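Long-range contacts in CADD-like protein of unknown function (Nostoc punctiforme, PDB 3B5P), which is of unknown function but belongs to the CADD-like proteins and adopts an all-helical fold consistent with the heme-oxygenase-like clan: residues M45-I50 against K112-S117; S121-T126 against D216-W221. All coordinates share one frame; numbering follows the deposited sequence. Where two conformers were deposited one is given.

Interaction 1 (M45-I50 against K112-S117). With EDO (1,2-ethanediol), chain D.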
loop_
_atom_site.group_PDB
_atom_site.type_symbol
_atom_site.label_atom_id
_atom_site.label_comp_id
_atom_site.label_asym_id
_atom_site.label_seq_id
_atom_site.Cartn_x
_atom_site.Cartn_y
_atom_site.Cartn_z
HETATM N N MSE A 45 6.515 -12.850 1.001
HETATM C CA MSE A 45 6.683 -12.013 -0.178
HETATM C C MSE A 45 5.635 -12.299 -1.254
HETATM O O MSE A 45 5.140 -11.384 -1.913
HETATM C CB MSE A 45 8.087 -12.190 -0.796
HETATM C CG MSE A 45 9.186 -11.489 -0.006
HETATM SE SE MSE A 45 8.730 -9.537 0.283
HETATM C CE MSE A 45 8.486 -9.145 -1.392
ATOM N N GLN A 46 5.323 -13.567 -1.414
ATOM C CA GLN A 46 4.354 -14.012 -2.363
ATOM C C GLN A 46 2.970 -13.476 -1.993
ATOM O O GLN A 46 2.244 -13.008 -2.860
ATOM C CB GLN A 46 4.332 -15.527 -2.445
ATOM C CG GLN A 46 5.477 -16.147 -3.237
ATOM C CD GLN A 46 5.670 -17.654 -2.987
ATOM O OE1 GLN A 46 5.067 -18.221 -2.075
ATOM N NE2 GLN A 46 6.529 -18.302 -3.812
ATOM N N GLN A 47 2.573 -13.590 -0.730
ATOM C CA GLN A 47 1.268 -13.058 -0.290
ATOM C C GLN A 47 1.260 -11.536 -0.381
ATOM O O GLN A 47 0.309 -10.922 -0.873
ATOM C CB GLN A 47 0.922 -13.518 1.143
ATOM C CG GLN A 47 0.563 -15.008 1.230
ATOM C CD GLN A 47 -0.583 -15.369 0.327
ATOM O OE1 GLN A 47 -1.626 -14.728 0.386
ATOM N NE2 GLN A 47 -0.415 -16.437 -0.485
ATOM N N TYR A 48 2.338 -10.910 0.051
ATOM C CA TYR A 48 2.407 -9.470 -0.051
ATOM C C TYR A 48 2.089 -9.007 -1.483
ATOM O O TYR A 48 1.338 -8.049 -1.678
ATOM C CB TYR A 48 3.786 -8.957 0.337
ATOM C CG TYR A 48 3.968 -7.510 -0.034
ATOM C CD1 TYR A 48 3.390 -6.493 0.723
ATOM C CD2 TYR A 48 4.713 -7.158 -1.146
ATOM C CE1 TYR A 48 3.528 -5.156 0.329
ATOM C CE2 TYR A 48 4.897 -5.832 -1.515
ATOM C CZ TYR A 48 4.306 -4.840 -0.786
ATOM O OH TYR A 48 4.496 -3.534 -1.207
ATOM N N SER A 49 2.690 -9.687 -2.475
ATOM C CA SER A 49 2.593 -9.297 -3.865
ATOM C C SER A 49 1.179 -9.168 -4.434
ATOM O O SER A 49 0.982 -8.492 -5.442
ATOM C CB SER A 49 3.472 -10.182 -4.764
ATOM O OG SER A 49 2.865 -11.419 -5.047
ATOM N N ILE A 50 0.192 -9.768 -3.775
ATOM C CA ILE A 50 -1.161 -9.721 -4.248
ATOM C C ILE A 50 -1.739 -8.293 -4.082
ATOM O O ILE A 50 -2.598 -7.859 -4.867
ATOM C CB ILE A 50 -2.027 -10.825 -3.529
ATOM C CG1 ILE A 50 -1.580 -12.213 -3.998
ATOM C CG2 ILE A 50 -3.501 -10.627 -3.787
ATOM C CD1 ILE A 50 -2.346 -13.360 -3.358
ATOM N N LYS A 112 3.894 -14.909 -9.491
ATOM C CA LYS A 112 2.813 -14.698 -10.445
ATOM C C LYS A 112 1.646 -15.675 -10.287
ATOM O O LYS A 112 0.513 -15.312 -10.558
ATOM C CB LYS A 112 3.343 -14.649 -11.867
ATOM C CG LYS A 112 4.008 -13.330 -12.143
ATOM C CD LYS A 112 4.719 -13.298 -13.475
ATOM C CE LYS A 112 5.645 -12.102 -13.571
ATOM N NZ LYS A 112 6.306 -12.055 -14.903
ATOM N N ASN A 113 1.908 -16.896 -9.825
ATOM C CA ASN A 113 0.811 -17.891 -9.657
ATOM C C ASN A 113 0.221 -17.966 -8.248
ATOM O O ASN A 113 -0.627 -18.816 -7.961
ATOM C CB ASN A 113 1.308 -19.288 -10.074
ATOM C CG ASN A 113 1.547 -19.409 -11.568
ATOM O OD1 ASN A 113 0.751 -18.941 -12.378
ATOM N ND2 ASN A 113 2.631 -20.055 -11.935
ATOM N N THR A 114 0.666 -17.081 -7.365
ATOM C CA THR A 114 0.207 -17.111 -5.990
ATOM C C THR A 114 -1.291 -16.951 -5.835
ATOM O O THR A 114 -1.879 -16.040 -6.378
ATOM C CB THR A 114 0.898 -16.054 -5.147
ATOM O OG1 THR A 114 2.326 -16.268 -5.210
ATOM C CG2 THR A 114 0.378 -16.126 -3.681
HETATM N N MSE A 115 -1.886 -17.820 -5.024
HETATM C CA MSE A 115 -3.278 -17.684 -4.615
HETATM C C MSE A 115 -3.317 -17.121 -3.189
HETATM O O MSE A 115 -2.429 -17.381 -2.373
HETATM C CB MSE A 115 -3.968 -19.048 -4.667
HETATM C CG MSE A 115 -4.289 -19.541 -6.068
HETATM SE SE MSE A 115 -4.800 -21.415 -6.015
HETATM C CE MSE A 115 -6.135 -21.161 -7.353
ATOM N N PRO A 116 -4.327 -16.316 -2.901
ATOM C CA PRO A 116 -4.401 -15.682 -1.594
ATOM C C PRO A 116 -4.620 -16.636 -0.404
ATOM O O PRO A 116 -5.395 -17.607 -0.480
ATOM C CB PRO A 116 -5.541 -14.688 -1.749
ATOM C CG PRO A 116 -6.293 -15.107 -2.959
ATOM C CD PRO A 116 -5.395 -15.896 -3.821
ATOM N N SER A 117 -3.884 -16.391 0.674
ATOM C CA SER A 117 -4.093 -17.119 1.918
ATOM C C SER A 117 -5.399 -16.690 2.580
ATOM O O SER A 117 -6.115 -15.827 2.053
ATOM C CB SER A 117 -2.905 -16.948 2.872
ATOM O OG SER A 117 -2.829 -15.661 3.439
HETATM C C1 EDO D . 6.666 -20.294 -0.405
HETATM O O1 EDO D . 5.402 -20.713 -0.967
HETATM C C2 EDO D . 7.907 -20.967 -0.985
HETATM O O2 EDO D . 8.048 -20.789 -2.416
#
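The Q47 carboxamide presents its amide edge to M115, while S117 N comes in from above the plane of the group. M115 O lies in that amide plane, and Q47 NE2 donates to it over 2.9 Å with a nearly straight N-H (173°). On the oxygen, S117 N donates to Q47 OE1 at 2.8 Å, standing 46° out of the carbonyl plane rather than on a lone pair; T120 OG1 is a further partner of this oxygen. The chain of Q47 is folded about CB-CG (chi2 -57°), which turns its amide toward the loop. The second flat group, the Q46 amide, holds a 1,2-ethanediol, probably from the crystallisation liquor, by two bonds: EDO O1 donates to Q46 OE1 at 2.7 Å, and Q46 NE2 donates to EDO O2. These contacts join the end of helix 38-48 to the loop leading into helix 118-130, where S117 is the N-cap; its OG also bonds E228. T114 touches both glutamines, crossing Q46 at about a right angle: its OG1, bonded to V111 O, comes 3.5 Å from Q46 CB, while its CG2 sits 3.3 Å from Q47 NE2. I50 CD1 rests against the proline, 3.6 Å from P116 CA and 3.8 Å from P116 CB.

Interaction 2 (S121-T126 against D216-W221)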
loop_
_atom_site.group_PDB
_atom_site.type_symbol
_atom_site.label_atom_id
_atom_site.label_comp_id
_atom_site.label_asym_id
_atom_site.label_seq_id
_atom_site.Cartn_x
_atom_site.Cartn_y
_atom_site.Cartn_z
ATOM N N SER A 121 -7.108 -13.136 1.689
ATOM C CA SER A 121 -8.504 -13.116 1.246
ATOM C C SER A 121 -9.401 -12.265 2.159
ATOM O O SER A 121 -10.300 -11.562 1.672
ATOM C CB SER A 121 -9.079 -14.530 1.145
ATOM O OG SER A 121 -8.591 -15.233 0.014
ATOM N N LYS A 122 -9.192 -12.374 3.474
ATOM C CA LYS A 122 -9.799 -11.468 4.437
ATOM C C LYS A 122 -9.475 -10.000 4.176
ATOM O O LYS A 122 -10.361 -9.167 4.189
ATOM C CB LYS A 122 -9.377 -11.832 5.872
ATOM C CG LYS A 122 -9.977 -10.949 6.976
ATOM C CD LYS A 122 -9.891 -11.624 8.341
ATOM C CE LYS A 122 -9.774 -10.618 9.462
ATOM N NZ LYS A 122 -9.524 -11.276 10.781
ATOM N N LEU A 123 -8.207 -9.660 3.946
ATOM C CA LEU A 123 -7.892 -8.284 3.659
ATOM C C LEU A 123 -8.655 -7.836 2.404
ATOM O O LEU A 123 -9.202 -6.735 2.380
ATOM C CB LEU A 123 -6.376 -8.057 3.502
ATOM C CG LEU A 123 -5.936 -6.610 3.218
ATOM C CD1 LEU A 123 -6.302 -5.560 4.321
ATOM C CD2 LEU A 123 -4.466 -6.589 2.982
ATOM N N LEU A 124 -8.709 -8.667 1.369
ATOM C CA LEU A 124 -9.295 -8.260 0.088
ATOM C C LEU A 124 -10.760 -7.970 0.233
ATOM O O LEU A 124 -11.237 -6.982 -0.306
ATOM C CB LEU A 124 -9.032 -9.280 -1.045
ATOM C CG LEU A 124 -7.547 -9.394 -1.507
ATOM C CD1 LEU A 124 -7.280 -10.616 -2.377
ATOM C CD2 LEU A 124 -7.108 -8.148 -2.234
ATOM N N ARG A 125 -11.493 -8.870 0.906
ATOM C CA ARG A 125 -12.912 -8.677 1.220
ATOM C C ARG A 125 -13.222 -7.384 1.998
ATOM O O ARG A 125 -14.140 -6.664 1.637
ATOM C CB ARG A 125 -13.478 -9.857 2.027
ATOM C CG ARG A 125 -13.579 -11.168 1.272
ATOM C CD ARG A 125 -14.558 -12.160 1.994
ATOM N NE ARG A 125 -14.202 -12.313 3.403
ATOM C CZ ARG A 125 -13.306 -13.184 3.872
ATOM N NH1 ARG A 125 -12.675 -14.036 3.052
ATOM N NH2 ARG A 125 -13.050 -13.198 5.178
ATOM N N THR A 126 -12.493 -7.147 3.080
ATOM C CA THR A 126 -12.575 -5.915 3.865
ATOM C C THR A 126 -12.366 -4.679 3.010
ATOM O O THR A 126 -13.226 -3.817 2.993
ATOM C CB THR A 126 -11.508 -5.909 4.979
ATOM O OG1 THR A 126 -11.653 -7.102 5.748
ATOM C CG2 THR A 126 -11.587 -4.684 5.892
ATOM N N ASP A 216 -6.232 -0.388 10.024
ATOM C CA ASP A 216 -6.635 -1.507 10.851
ATOM C C ASP A 216 -6.566 -2.822 10.083
ATOM O O ASP A 216 -5.953 -3.776 10.560
ATOM C CB ASP A 216 -8.082 -1.310 11.428
ATOM C CG ASP A 216 -8.142 -0.324 12.609
ATOM O OD1 ASP A 216 -7.083 0.092 13.128
ATOM O OD2 ASP A 216 -9.278 0.049 13.013
ATOM N N ALA A 217 -7.215 -2.864 8.913
ATOM C CA ALA A 217 -7.254 -4.038 8.034
ATOM C C ALA A 217 -5.871 -4.471 7.616
ATOM O O ALA A 217 -5.519 -5.664 7.651
ATOM C CB ALA A 217 -8.109 -3.754 6.814
HETATM N N MSE A 218 -5.064 -3.485 7.266
HETATM C CA MSE A 218 -3.690 -3.746 6.874
HETATM C C MSE A 218 -2.839 -4.289 8.009
HETATM O O MSE A 218 -2.125 -5.254 7.803
HETATM C CB MSE A 218 -3.050 -2.494 6.311
HETATM C CG MSE A 218 -3.468 -2.198 4.849
HETATM SE SE MSE A 218 -2.699 -0.501 4.262
HETATM C CE MSE A 218 -2.201 -0.944 2.478
ATOM N N GLN A 219 -2.908 -3.688 9.199
ATOM C CA GLN A 219 -2.182 -4.206 10.358
ATOM C C GLN A 219 -2.605 -5.649 10.750
ATOM O O GLN A 219 -1.776 -6.504 11.043
ATOM C CB GLN A 219 -2.369 -3.290 11.565
ATOM C CG GLN A 219 -1.842 -3.919 12.870
ATOM C CD GLN A 219 -1.296 -2.897 13.851
ATOM O OE1 GLN A 219 -0.276 -2.244 13.589
ATOM N NE2 GLN A 219 -1.910 -2.828 15.015
ATOM N N VAL A 220 -3.904 -5.887 10.767
ATOM C CA VAL A 220 -4.447 -7.218 11.019
ATOM C C VAL A 220 -3.854 -8.222 10.025
ATOM O O VAL A 220 -3.482 -9.322 10.404
ATOM C CB VAL A 220 -5.997 -7.218 10.930
ATOM C CG1 VAL A 220 -6.544 -8.629 10.809
ATOM C CG2 VAL A 220 -6.610 -6.498 12.137
ATOM N N TRP A 221 -3.723 -7.820 8.767
ATOM C CA TRP A 221 -3.135 -8.689 7.755
ATOM C C TRP A 221 -1.687 -9.088 8.069
ATOM O O TRP A 221 -1.391 -10.274 8.051
ATOM C CB TRP A 221 -3.343 -8.115 6.328
ATOM C CG TRP A 221 -2.690 -8.906 5.266
ATOM C CD1 TRP A 221 -3.200 -9.999 4.593
ATOM C CD2 TRP A 221 -1.388 -8.703 4.752
ATOM N NE1 TRP A 221 -2.296 -10.447 3.683
ATOM C CE2 TRP A 221 -1.169 -9.684 3.764
ATOM C CE3 TRP A 221 -0.370 -7.776 5.022
ATOM C CZ2 TRP A 221 0.031 -9.773 3.049
ATOM C CZ3 TRP A 221 0.824 -7.886 4.337
ATOM C CH2 TRP A 221 1.011 -8.860 3.348
#
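L123 leaves its helix pointing at helix 204-229; its CB and CD2 meet W221, its CD1 the backbone and CB of A217. The CB already approaches the indole, 3.9 Å from W221 CD1. Chi1 (-179°) sets CG anti to the backbone N, toward the facing helix, and the branch there splits the methyls between A217 and W221, one helical turn apart. L123 CD1 packs against the backbone at A217, 3.4 Å from A217 O, and touches A217 CB at 3.6 Å; M218 CG is a more distant neighbour. L123 CD2 instead lies over one face of the indole, offset toward the rim, 3.7 Å from W221 CG. Its position 4.0 Å from the centroid of the W221 five-membered ring, 24° off the normal, meets the geometry of a CH-pi contact. The axes of the two short helical segments run antiparallel at 174° and approach to 9.6 Å, so this is side-by-side packing within the helical bundle, with L123 and A217 at the point of nearest CA atoms. T126 CG2 also touches A217 CB, at 3.7 Å. The hydroxyl of T126 turns back to its own helix: T126 OG1 donates to K122 O, which the backbone N of T126 reaches from the opposite face of the carbonyl plane. An alanine in place of W221 is likely to leave L123 CD2 without the ring face it packs on and T120 OG1 without the indole NE1 that bonds it. At the partly exposed margin, the extended K122 forms a salt bridge through its ammonium with E224, farther along helix 204-229.

In the fold
Both interactions are partly buried, yet they differ in character. Interaction 1 joins a helix end to a loop through directional amide bonds, with exposed residues in that loop; interaction 2 joins two helices lengthwise, has four buried residues among the seven that touch, and has no hydrogen bond across it. Helix 118-130 relates them: the loop of interaction 1 leads straight into it, and T120, just before 121-126, bonds both Q47 and W221. Their centres lie 14 Å apart, but the residues touch: W221 CH2 comes 3.7 Å from Y48 CA, and I50 CG2 comes 4.0 Å from L124 CD1. Helix 204-229 also serves both, through E228 at S117 and E224 at K122.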